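Local atomic coordinates of gamma-glutamyl phosphate reductase (Thermotoga maritima, PDB entry 1O20), a protein that probably catalyses the NADPH-dependent reduction of L-glutamyl phosphate to glutamate semialdehyde, the second step in making proline from glutamate. Residues A371-V376 / R381-G386; I354-E357 / N361-K364; S135-T140 / L163-A168; D50-E55 / V170-E175. One frame throughout, in Å; residues are numbered along the deposited sequence.

Contact 1. Residues A371-V376 / R381-G386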
loop_
_atom_site.group_PDB
_atom_site.type_symbol
_atom_site.label_atom_id
_atom_site.label_comp_id
_atom_site.label_asym_id
_atom_site.label_seq_id
_atom_site.Cartn_x
_atom_site.Cartn_y
_atom_site.Cartn_z
ATOM N N ALA A 371 9.148 -8.514 9.422
ATOM C CA ALA A 371 8.840 -7.441 8.488
ATOM C C ALA A 371 7.595 -7.905 7.797
ATOM O O ALA A 371 7.280 -9.068 7.892
ATOM C CB ALA A 371 9.999 -7.234 7.432
ATOM N N ALA A 372 6.871 -7.026 7.132
ATOM C CA ALA A 372 5.707 -7.454 6.383
ATOM C C ALA A 372 5.977 -8.580 5.419
ATOM O O ALA A 372 5.112 -9.445 5.252
ATOM C CB ALA A 372 5.106 -6.313 5.631
ATOM N N ALA A 373 7.119 -8.544 4.742
ATOM C CA ALA A 373 7.539 -9.599 3.840
ATOM C C ALA A 373 9.041 -9.932 3.990
ATOM O O ALA A 373 9.867 -9.033 3.918
ATOM C CB ALA A 373 7.224 -9.242 2.397
ATOM N N VAL A 374 9.348 -11.228 4.180
ATOM C CA VAL A 374 10.696 -11.756 4.331
ATOM C C VAL A 374 10.950 -12.824 3.250
ATOM O O VAL A 374 10.175 -13.769 3.082
ATOM C CB VAL A 374 10.891 -12.327 5.708
ATOM C CG1 VAL A 374 12.375 -12.664 5.975
ATOM C CG2 VAL A 374 10.397 -11.336 6.733
ATOM N N TYR A 375 12.004 -12.611 2.470
ATOM C CA TYR A 375 12.291 -13.388 1.275
ATOM C C TYR A 375 13.545 -14.220 1.422
ATOM O O TYR A 375 14.504 -13.778 2.034
ATOM C CB TYR A 375 12.530 -12.479 0.106
ATOM C CG TYR A 375 11.352 -11.616 -0.279
ATOM C CD1 TYR A 375 10.478 -12.040 -1.255
ATOM C CD2 TYR A 375 11.075 -10.418 0.388
ATOM C CE1 TYR A 375 9.389 -11.298 -1.620
ATOM C CE2 TYR A 375 9.972 -9.656 0.031
ATOM C CZ TYR A 375 9.146 -10.120 -1.000
ATOM O OH TYR A 375 8.044 -9.425 -1.398
ATOM N N VAL A 376 13.502 -15.411 0.833
ATOM C CA VAL A 376 14.693 -16.187 0.520
ATOM C C VAL A 376 14.830 -16.270 -0.988
ATOM O O VAL A 376 13.932 -16.708 -1.699
ATOM C CB VAL A 376 14.648 -17.610 1.105
ATOM C CG1 VAL A 376 15.971 -18.343 0.823
ATOM C CG2 VAL A 376 14.382 -17.525 2.564
ATOM N N ARG A 381 10.962 -6.512 -4.705
ATOM C CA ARG A 381 9.963 -5.945 -5.600
ATOM C C ARG A 381 8.641 -6.670 -5.574
ATOM O O ARG A 381 7.639 -6.169 -6.090
ATOM C CB ARG A 381 10.480 -5.976 -7.035
ATOM C CG ARG A 381 11.539 -4.932 -7.332
ATOM C CD ARG A 381 10.963 -3.545 -7.544
ATOM N NE ARG A 381 10.026 -3.515 -8.647
ATOM C CZ ARG A 381 8.858 -2.868 -8.661
ATOM N NH1 ARG A 381 8.449 -2.153 -7.623
ATOM N NH2 ARG A 381 8.090 -2.947 -9.742
ATOM N N PHE A 382 8.622 -7.867 -5.032
ATOM C CA PHE A 382 7.410 -8.636 -5.040
ATOM C C PHE A 382 6.425 -8.160 -3.993
ATOM O O PHE A 382 5.295 -8.614 -4.018
ATOM C CB PHE A 382 7.706 -10.115 -4.830
ATOM C CG PHE A 382 8.392 -10.777 -6.006
ATOM C CD1 PHE A 382 7.803 -10.801 -7.255
ATOM C CD2 PHE A 382 9.613 -11.416 -5.842
ATOM C CE1 PHE A 382 8.441 -11.433 -8.330
ATOM C CE2 PHE A 382 10.229 -12.023 -6.870
ATOM C CZ PHE A 382 9.652 -12.029 -8.143
ATOM N N THR A 383 6.825 -7.273 -3.075
ATOM C CA THR A 383 5.935 -6.865 -1.991
ATOM C C THR A 383 4.900 -5.884 -2.575
ATOM O O THR A 383 5.176 -4.684 -2.716
ATOM C CB THR A 383 6.672 -6.201 -0.857
ATOM O OG1 THR A 383 7.643 -7.105 -0.310
ATOM C CG2 THR A 383 5.657 -5.927 0.318
ATOM N N ASP A 384 3.743 -6.446 -2.936
ATOM C CA ASP A 384 2.777 -5.781 -3.792
ATOM C C ASP A 384 1.551 -6.674 -3.963
ATOM O O ASP A 384 1.664 -7.891 -4.137
ATOM C CB ASP A 384 3.444 -5.506 -5.147
ATOM C CG ASP A 384 2.450 -5.123 -6.232
ATOM O OD1 ASP A 384 1.945 -6.031 -6.951
ATOM O OD2 ASP A 384 2.099 -3.937 -6.390
ATOM N N GLY A 385 0.352 -6.110 -3.896
ATOM C CA GLY A 385 -0.854 -6.939 -3.842
ATOM C C GLY A 385 -1.067 -7.790 -5.097
ATOM O O GLY A 385 -1.420 -8.981 -5.029
ATOM N N GLY A 386 -0.809 -7.203 -6.259
ATOM C CA GLY A 386 -0.918 -7.921 -7.531
ATOM C C GLY A 386 -0.001 -9.133 -7.553
ATOM O O GLY A 386 -0.418 -10.236 -7.899
#

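Contact 2. Residues I354-E357 / N361-K364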
loop_
_atom_site.group_PDB
_atom_site.type_symbol
_atom_site.label_atom_id
_atom_site.label_comp_id
_atom_site.label_asym_id
_atom_site.label_seq_id
_atom_site.Cartn_x
_atom_site.Cartn_y
_atom_site.Cartn_z
ATOM N N ILE A 354 17.128 -12.526 2.061
ATOM C CA ILE A 354 18.396 -13.223 2.150
ATOM C C ILE A 354 18.625 -13.990 0.894
ATOM O O ILE A 354 17.774 -14.723 0.455
ATOM C CB ILE A 354 18.493 -14.158 3.390
ATOM C CG1 ILE A 354 19.844 -14.910 3.402
ATOM C CG2 ILE A 354 17.374 -15.171 3.433
ATOM C CD1 ILE A 354 20.140 -15.580 4.772
ATOM N N LEU A 355 19.819 -13.858 0.357
ATOM C CA LEU A 355 20.237 -14.667 -0.761
ATOM C C LEU A 355 21.221 -15.700 -0.211
ATOM O O LEU A 355 22.292 -15.355 0.266
ATOM C CB LEU A 355 20.871 -13.792 -1.862
ATOM C CG LEU A 355 20.060 -12.566 -2.296
ATOM C CD1 LEU A 355 20.749 -11.856 -3.487
ATOM C CD2 LEU A 355 18.580 -12.861 -2.623
ATOM N N THR A 356 20.859 -16.977 -0.312
ATOM C CA THR A 356 21.685 -18.057 0.267
ATOM C C THR A 356 21.344 -19.430 -0.318
ATOM O O THR A 356 20.285 -19.616 -0.897
ATOM C CB THR A 356 21.555 -18.045 1.822
ATOM O OG1 THR A 356 22.481 -18.957 2.451
ATOM C CG2 THR A 356 20.167 -18.465 2.276
ATOM N N GLU A 357 22.288 -20.362 -0.192
ATOM C CA GLU A 357 22.014 -21.773 -0.424
ATOM C C GLU A 357 22.026 -22.614 0.844
ATOM O O GLU A 357 22.014 -23.854 0.792
ATOM C CB GLU A 357 23.014 -22.294 -1.443
ATOM C CG GLU A 357 22.744 -21.721 -2.825
ATOM C CD GLU A 357 21.379 -22.161 -3.384
ATOM O OE1 GLU A 357 21.058 -23.400 -3.362
ATOM O OE2 GLU A 357 20.608 -21.265 -3.829
ATOM N N ASN A 361 20.544 -21.181 7.543
ATOM C CA ASN A 361 20.635 -19.730 7.541
ATOM C C ASN A 361 19.337 -19.115 6.987
ATOM O O ASN A 361 18.828 -18.131 7.521
ATOM C CB ASN A 361 21.852 -19.271 6.771
ATOM C CG ASN A 361 23.178 -19.628 7.474
ATOM O OD1 ASN A 361 23.183 -20.246 8.555
ATOM N ND2 ASN A 361 24.306 -19.257 6.835
ATOM N N ALA A 362 18.784 -19.718 5.949
ATOM C CA ALA A 362 17.486 -19.284 5.403
ATOM C C ALA A 362 16.374 -19.383 6.468
ATOM O O ALA A 362 15.618 -18.418 6.718
ATOM C CB ALA A 362 17.139 -20.089 4.222
ATOM N N LYS A 363 16.297 -20.556 7.089
ATOM C CA LYS A 363 15.379 -20.832 8.169
ATOM C C LYS A 363 15.521 -19.853 9.348
ATOM O O LYS A 363 14.538 -19.339 9.851
ATOM C CB LYS A 363 15.575 -22.284 8.620
ATOM C CG LYS A 363 14.408 -22.922 9.334
ATOM C CD LYS A 363 14.689 -24.450 9.549
ATOM C CE LYS A 363 13.612 -25.077 10.383
ATOM N NZ LYS A 363 13.595 -24.549 11.777
ATOM N N LYS A 364 16.747 -19.567 9.788
ATOM C CA LYS A 364 16.932 -18.640 10.875
ATOM C C LYS A 364 16.483 -17.230 10.429
ATOM O O LYS A 364 15.856 -16.505 11.196
ATOM C CB LYS A 364 18.398 -18.621 11.322
ATOM C CG LYS A 364 18.774 -17.731 12.519
ATOM C CD LYS A 364 20.217 -18.052 12.986
ATOM C CE LYS A 364 20.720 -17.340 14.249
ATOM N NZ LYS A 364 19.945 -17.550 15.481
#

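Contact 3. Residues S135-T140 / L163-A168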
loop_
_atom_site.group_PDB
_atom_site.type_symbol
_atom_site.label_atom_id
_atom_site.label_comp_id
_atom_site.label_asym_id
_atom_site.label_seq_id
_atom_site.Cartn_x
_atom_site.Cartn_y
_atom_site.Cartn_z
ATOM N N SER A 135 -2.100 13.913 -4.819
ATOM C CA SER A 135 -2.374 14.395 -6.146
ATOM C C SER A 135 -2.694 13.348 -7.246
ATOM O O SER A 135 -3.032 13.759 -8.356
ATOM C CB SER A 135 -1.140 15.166 -6.629
ATOM O OG SER A 135 -0.243 14.281 -7.332
ATOM N N ARG A 136 -2.528 12.045 -7.027
ATOM C CA ARG A 136 -2.769 11.078 -8.131
ATOM C C ARG A 136 -4.268 10.792 -8.250
ATOM O O ARG A 136 -4.822 10.112 -7.381
ATOM C CB ARG A 136 -2.037 9.743 -7.943
ATOM C CG ARG A 136 -0.656 9.749 -7.278
ATOM C CD ARG A 136 0.059 8.380 -7.180
ATOM N NE ARG A 136 1.467 8.543 -6.780
ATOM C CZ ARG A 136 2.528 8.369 -7.567
ATOM N NH1 ARG A 136 2.394 8.026 -8.847
ATOM N NH2 ARG A 136 3.748 8.548 -7.069
ATOM N N PRO A 137 -4.947 11.301 -9.278
ATOM C CA PRO A 137 -6.400 11.145 -9.342
ATOM C C PRO A 137 -6.893 9.699 -9.468
ATOM O O PRO A 137 -8.001 9.433 -9.044
ATOM C CB PRO A 137 -6.811 11.983 -10.573
ATOM C CG PRO A 137 -5.598 12.795 -10.900
ATOM C CD PRO A 137 -4.440 12.031 -10.440
ATOM N N ASN A 138 -6.114 8.793 -10.050
ATOM C CA ASN A 138 -6.499 7.366 -10.099
ATOM C C ASN A 138 -6.813 6.771 -8.726
ATOM O O ASN A 138 -7.623 5.850 -8.624
ATOM C CB ASN A 138 -5.420 6.503 -10.750
ATOM C CG ASN A 138 -4.073 6.625 -10.035
ATOM O OD1 ASN A 138 -3.495 7.721 -9.976
ATOM N ND2 ASN A 138 -3.575 5.510 -9.473
ATOM N N VAL A 139 -6.176 7.309 -7.691
ATOM C CA VAL A 139 -6.337 6.824 -6.334
ATOM C C VAL A 139 -7.783 6.954 -5.947
ATOM O O VAL A 139 -8.306 6.113 -5.236
ATOM C CB VAL A 139 -5.422 7.601 -5.369
ATOM C CG1 VAL A 139 -5.801 7.380 -3.904
ATOM C CG2 VAL A 139 -3.934 7.216 -5.635
ATOM N N THR A 140 -8.427 7.990 -6.467
ATOM C CA THR A 140 -9.844 8.234 -6.254
ATOM C C THR A 140 -10.715 7.029 -6.619
ATOM O O THR A 140 -11.576 6.624 -5.857
ATOM C CB THR A 140 -10.248 9.477 -7.069
ATOM O OG1 THR A 140 -9.485 10.607 -6.604
ATOM C CG2 THR A 140 -11.713 9.859 -6.865
ATOM N N LEU A 163 -7.791 18.690 -7.374
ATOM C CA LEU A 163 -9.155 18.994 -6.976
ATOM C C LEU A 163 -10.157 18.988 -8.121
ATOM O O LEU A 163 -11.243 18.447 -7.987
ATOM C CB LEU A 163 -9.213 20.353 -6.280
ATOM C CG LEU A 163 -10.617 20.786 -5.853
ATOM C CD1 LEU A 163 -11.179 19.803 -4.831
ATOM C CD2 LEU A 163 -10.559 22.190 -5.295
ATOM N N ASN A 164 -9.831 19.613 -9.241
ATOM C CA ASN A 164 -10.794 19.613 -10.345
ATOM C C ASN A 164 -10.984 18.200 -10.910
ATOM O O ASN A 164 -12.112 17.779 -11.165
ATOM C CB ASN A 164 -10.378 20.580 -11.447
ATOM C CG ASN A 164 -10.236 22.020 -10.941
ATOM O OD1 ASN A 164 -11.194 22.727 -10.855
ATOM N ND2 ASN A 164 -9.023 22.410 -10.565
ATOM N N SER A 165 -9.880 17.478 -11.063
ATOM C CA SER A 165 -9.900 16.119 -11.580
ATOM C C SER A 165 -10.759 15.247 -10.669
ATOM O O SER A 165 -11.630 14.488 -11.129
ATOM C CB SER A 165 -8.482 15.558 -11.659
ATOM O OG SER A 165 -7.691 16.290 -12.593
ATOM N N ASN A 166 -10.521 15.355 -9.367
ATOM C CA ASN A 166 -11.201 14.502 -8.422
ATOM C C ASN A 166 -12.679 14.808 -8.321
ATOM O O ASN A 166 -13.489 13.883 -8.169
ATOM C CB ASN A 166 -10.532 14.537 -7.057
ATOM C CG ASN A 166 -9.176 13.835 -7.050
ATOM O OD1 ASN A 166 -8.914 12.947 -7.871
ATOM N ND2 ASN A 166 -8.323 14.219 -6.119
ATOM N N LYS A 167 -13.045 16.064 -8.453
ATOM C CA LYS A 167 -14.460 16.394 -8.496
ATOM C C LYS A 167 -15.155 15.711 -9.647
ATOM O O LYS A 167 -16.223 15.168 -9.466
ATOM C CB LYS A 167 -14.693 17.878 -8.679
ATOM C CG LYS A 167 -14.660 18.685 -7.426
ATOM C CD LYS A 167 -15.150 20.104 -7.721
ATOM C CE LYS A 167 -14.266 21.153 -7.114
ATOM N NZ LYS A 167 -14.675 22.509 -7.595
ATOM N N ALA A 168 -14.575 15.835 -10.844
ATOM C CA ALA A 168 -15.158 15.270 -12.024
ATOM C C ALA A 168 -15.254 13.743 -11.932
ATOM O O ALA A 168 -16.256 13.160 -12.356
ATOM C CB ALA A 168 -14.344 15.687 -13.267
#

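Contact 4. Residues D50-E55 / V170-E175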
loop_
_atom_site.group_PDB
_atom_site.type_symbol
_atom_site.label_atom_id
_atom_site.label_comp_id
_atom_site.label_asym_id
_atom_site.label_seq_id
_atom_site.Cartn_x
_atom_site.Cartn_y
_atom_site.Cartn_z
ATOM N N ASP A 50 -15.852 6.007 -18.592
ATOM C CA ASP A 50 -15.736 5.918 -20.048
ATOM C C ASP A 50 -16.513 7.050 -20.733
ATOM O O ASP A 50 -15.976 7.759 -21.560
ATOM C CB ASP A 50 -16.233 4.551 -20.536
ATOM C CG ASP A 50 -15.992 4.316 -22.037
ATOM O OD1 ASP A 50 -14.915 4.672 -22.562
ATOM O OD2 ASP A 50 -16.849 3.776 -22.777
ATOM N N GLU A 51 -17.762 7.224 -20.331
ATOM C CA GLU A 51 -18.630 8.255 -20.864
ATOM C C GLU A 51 -18.233 9.698 -20.527
ATOM O O GLU A 51 -18.619 10.595 -21.251
ATOM C CB GLU A 51 -20.037 8.075 -20.302
ATOM C CG GLU A 51 -20.837 6.934 -20.887
ATOM C CD GLU A 51 -22.121 6.639 -20.099
ATOM O OE1 GLU A 51 -22.806 7.582 -19.574
ATOM O OE2 GLU A 51 -22.440 5.436 -20.000
ATOM N N ARG A 52 -17.542 9.922 -19.407
ATOM C CA ARG A 52 -17.257 11.277 -18.923
ATOM C C ARG A 52 -15.798 11.645 -19.137
ATOM O O ARG A 52 -15.276 12.565 -18.509
ATOM C CB ARG A 52 -17.651 11.459 -17.429
ATOM C CG ARG A 52 -19.140 11.361 -17.114
ATOM C CD ARG A 52 -20.026 12.346 -17.802
ATOM N NE ARG A 52 -21.440 12.161 -17.477
ATOM C CZ ARG A 52 -22.412 12.903 -17.983
ATOM N NH1 ARG A 52 -22.146 13.876 -18.860
ATOM N NH2 ARG A 52 -23.673 12.701 -17.613
ATOM N N ARG A 53 -15.156 10.948 -20.064
ATOM C CA ARG A 53 -13.769 11.189 -20.407
ATOM C C ARG A 53 -13.498 12.640 -20.618
ATOM O O ARG A 53 -12.545 13.188 -20.073
ATOM C CB ARG A 53 -13.428 10.511 -21.723
ATOM C CG ARG A 53 -13.012 9.127 -21.575
ATOM C CD ARG A 53 -12.803 8.405 -22.920
ATOM N NE ARG A 53 -12.753 7.003 -22.569
ATOM C CZ ARG A 53 -11.683 6.370 -22.141
ATOM N NH1 ARG A 53 -10.511 6.981 -22.036
ATOM N NH2 ARG A 53 -11.787 5.104 -21.797
ATOM N N LYS A 54 -14.325 13.236 -21.462
ATOM C CA LYS A 54 -14.193 14.628 -21.857
ATOM C C LYS A 54 -14.164 15.548 -20.630
ATOM O O LYS A 54 -13.263 16.385 -20.483
ATOM C CB LYS A 54 -15.381 15.001 -22.761
ATOM C CG LYS A 54 -15.054 15.074 -24.268
ATOM C CD LYS A 54 -14.310 13.854 -24.879
ATOM C CE LYS A 54 -14.388 13.909 -26.449
ATOM N NZ LYS A 54 -13.023 13.982 -27.155
ATOM N N GLU A 55 -15.170 15.394 -19.769
ATOM C CA GLU A 55 -15.298 16.189 -18.559
ATOM C C GLU A 55 -14.081 15.974 -17.647
ATOM O O GLU A 55 -13.512 16.921 -17.125
ATOM C CB GLU A 55 -16.608 15.840 -17.799
ATOM C CG GLU A 55 -17.894 16.352 -18.459
ATOM C CD GLU A 55 -18.487 15.418 -19.533
ATOM O OE1 GLU A 55 -17.855 14.379 -19.934
ATOM O OE2 GLU A 55 -19.634 15.739 -19.981
ATOM N N VAL A 170 -15.355 11.976 -9.102
ATOM C CA VAL A 170 -16.346 11.665 -8.056
ATOM C C VAL A 170 -17.760 11.883 -8.588
ATOM O O VAL A 170 -18.674 11.122 -8.256
ATOM C CB VAL A 170 -16.108 12.464 -6.756
ATOM C CG1 VAL A 170 -17.335 12.365 -5.795
ATOM C CG2 VAL A 170 -14.874 11.933 -6.039
ATOM N N SER A 171 -17.927 12.896 -9.418
ATOM C CA SER A 171 -19.208 13.158 -10.019
ATOM C C SER A 171 -19.624 11.968 -10.894
ATOM O O SER A 171 -20.760 11.527 -10.827
ATOM C CB SER A 171 -19.173 14.483 -10.791
ATOM O OG SER A 171 -20.376 14.688 -11.509
ATOM N N ALA A 172 -18.709 11.445 -11.704
ATOM C CA ALA A 172 -18.979 10.267 -12.528
ATOM C C ALA A 172 -19.342 9.009 -11.698
ATOM O O ALA A 172 -20.261 8.285 -12.031
ATOM C CB ALA A 172 -17.839 10.005 -13.385
ATOM N N ILE A 173 -18.601 8.775 -10.610
ATOM C CA ILE A 173 -18.841 7.674 -9.703
ATOM C C ILE A 173 -20.274 7.740 -9.146
ATOM O O ILE A 173 -20.989 6.737 -9.160
ATOM C CB ILE A 173 -17.799 7.699 -8.521
ATOM C CG1 ILE A 173 -16.387 7.318 -9.022
ATOM C CG2 ILE A 173 -18.301 6.811 -7.381
ATOM C CD1 ILE A 173 -15.200 7.572 -8.006
ATOM N N ARG A 174 -20.675 8.915 -8.656
ATOM C CA ARG A 174 -22.013 9.083 -8.021
ATOM C C ARG A 174 -23.149 8.962 -9.062
ATOM O O ARG A 174 -24.249 8.517 -8.760
ATOM C CB ARG A 174 -22.076 10.421 -7.298
ATOM C CG ARG A 174 -21.224 10.456 -6.065
ATOM C CD ARG A 174 -21.021 11.848 -5.499
ATOM N NE ARG A 174 -22.263 12.522 -5.103
ATOM C CZ ARG A 174 -22.773 12.560 -3.889
ATOM N NH1 ARG A 174 -22.239 11.894 -2.891
ATOM N NH2 ARG A 174 -23.885 13.248 -3.673
ATOM N N GLU A 175 -22.884 9.402 -10.278
ATOM C CA GLU A 175 -23.841 9.196 -11.375
ATOM C C GLU A 175 -24.082 7.704 -11.546
ATOM O O GLU A 175 -25.199 7.277 -11.784
ATOM C CB GLU A 175 -23.285 9.676 -12.701
ATOM C CG GLU A 175 -23.517 11.102 -13.067
ATOM C CD GLU A 175 -23.086 11.313 -14.519
ATOM O OE1 GLU A 175 -23.923 11.074 -15.427
ATOM O OE2 GLU A 175 -21.913 11.683 -14.739
#

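Contact 1. Residues A371-V376 / R381-G386
The ring of Tyr375 meets Thr383 at its edge, with Thr383 OG1 lying in the ring plane, whereas CB of Phe382 approaches the same ring obliquely. Tyr375 CE1 in turn stands at the edge of the Phe382 ring, near its plane. The apolar contact between the two residues runs through the base of the phenylalanine, Tyr375 CE1 to Phe382 CB at 3.8 Å, and the phenyl group itself leads away. The polar end is tighter. Tyr375 OH and Thr383 OG1 share a hydrogen bond of 2.6 Å, and Ala373 CB packs against Thr383 OG1 at 3.5 Å. With CG of Tyr375 opposite the carbonyl carbon (chi1 -62°), the ring extends from the strand toward the segment 381-386.

In the fold, strand 373-376 is the outermost strand, within this chain, on one side of the large parallel sheet of this aldehyde dehydrogenase-like protein, and 381-386 belongs to the loop that follows it. The tyrosine side chain thus joins the strand to a part of the chain that resumes after only four intervening residues. Thr383 OG1 has a second firm partner in Ser351 OG on the neighbouring strand, and Thr383 O is hydrogen-bonded to Asn268 ND2. A phenylalanine in place of Tyr375 would probably keep much of the packing on Phe382 CB but leave Thr383 OG1 without its phenolic mate. The hydroxyl of Tyr375 also lies close to the loop backbone, with OH 3.0 Å from Thr383 N, although the angle there is too poor for a hydrogen bond.

Contact 2. Residues I354-E357 / N361-K364
Thr356 faces Ala362 and Asn361 with the two branches of its side chain, and each branch has a separate task. CB points toward the helical segment and forks there. The methyl CG2 goes to the apolar neighbour, lying 3.9 Å from Ala362 CB and 4.1 Å from Ala362 N, and so rests on the side of the first turn of helix 359-368. The other branch, OG1, is swung opposite the backbone N (chi1 -172°). It passes Asn361 CB at 4.4 Å, a loose contact, and spends its polarity on Asp244 OD2 and Asn358 N, both hydrogen-bonded to it.

Ile354, two residues earlier and still on strand 351-355, supplies the second point of contact. Its chain is almost fully extended, with chi1 178° and chi2 166°, which carries CD1 to within 4.0 Å of Asn361 O. A terminal methyl therefore lies against the backbone carbonyl of the helix, while the isoleucine also packs on Val336 of helix 336-346.

These residues join the first strand and the helix of the beta-alpha-beta unit formed by strand 351-355, helix 359-368 and strand 373-376, in the large parallel sheet. The side-chain amide of Asn361 reaches the same oxygen as Thr356, with ND2 hydrogen-bonded to Asp244 OD2. The chemistry thus divides: the segments meet directly by van der Waals packing, chiefly methyl on methyl and methyl on carbonyl, so the polar alignment of Thr356 with Asn361 probably depends on the one carboxylate oxygen of Asp244 that both of them bind.

Contact 3. Residues S135-T140 / L163-A168
Pro137 and Asn166 bring the two backbones nearest, their CA atoms 5.9 Å apart. The segment 163-168 is regular helix, with Lys167 N bonded to Leu163 O and Ala168 N to Asn164 O, each four residues back. The chain at 135-140 instead turns more tightly, as Thr140 N bonds to Pro137 O at 3.0 Å and Val139 N to Arg136 O three residues behind.

Among the side chains, Thr140 and Asn166 make the polar link. Thr140 OG1 donates to Asn166 OD1 over 2.7 Å, but from above the amide: the donor stands 74° out of the carbonyl plane, at a C=O...O angle of 105°. Asn166 comes into range because CG lies beside its backbone N (chi1 -71°), bringing OD1 across the gap. Thr140 OG1 is also hydrogen-bonded to Tyr133 OH, so this buried hydroxyl is gripped twice. Asn166 OD1 further lies 3.4 Å from Pro137 CA, while the proline ring touches Ser165, Pro137 CG to Ser165 CB at 4.1 Å. The hydroxyl of Ser165 is engaged by Asp63 and Asn60 of helix 53-69.

Helices 138-149 and 163-177 connect successive strands 129-132, 154-157 and 187-189 of a parallel sheet, and here they pack side by side near their beginnings. Two consecutive beta-alpha-beta units of this kind are the hallmark of a Rossmann-like domain, consistent with the NADP-binding part of an aldehyde dehydrogenase.

Contact 4. Residues D50-E55 / V170-E175
Arg52 and Glu175 carry the contact through charge. Their side chains cross at about a right angle, and two nitrogens of the guanidinium each take a different carboxylate oxygen. Arg52 NH2 to Glu175 OE1 is the sound bond, 2.7 Å and fairly straight at 160°, with OE1 met on its syn side but from a direction tilted out of the carboxylate plane; Arg52 NE to Glu175 OE2 is short, 2.8 Å, but bent and weak. The two planes stand 52° apart, so the pairing is twisted rather than flat. A bend at chi2 (-60°) turns the arginine chain sharply on its way to the acid.

The same guanidinium has a second, weaker acid: Arg52 NH1 to Glu55 OE2 at 3.3 Å. Its edges are thereby held from two directions, which should fix its rotation. Within the first segment, Asp50 OD1 also accepts both Arg53 NE and Arg53 NH2, each at 3.2 Å, from opposite faces of its plane, and Arg53 has further salt bridges to Asp84 and Asp88.

Apolar contact is slight, with Arg52 CG 4.2 Å from Ala172 CB. Replacing Arg52 by alanine is likely to leave Glu175 without its close counter-charge and Glu55 without this weak salt bridge.

Arg52, Glu55 and Glu175 thus form a salt-bridge network that ties the junction of helices 35-51 and 53-69 to helix 163-177, which flanks the four-stranded parallel sheet of what is probably the coenzyme-binding domain.

Overall arrangement
The four contacts fall into two pairs. Contacts 1 and 2 share the large parallel sheet, their centres 16 Å apart, and touch directly: Tyr375 O lies 2.9 Å from Ile354 N, a probable hydrogen bond between neighbouring strands. Contacts 3 and 4 both use helix 163-177, with centres 11 Å apart, and Thr140 CG2 meets Val170 CG2 at 3.9 Å; contact 3 is nested in the loop that contact 4 closes. Contacts 2 and 4 are about 51 Å apart between centres, contacts 1 and 3 about 11 Å between nearest atoms. By analogy with aldehyde dehydrogenases, whose active site lies between two domains, contacts 1 and 2 probably belong to the catalytic domain, contacts 3 and 4 to the coenzyme-binding one.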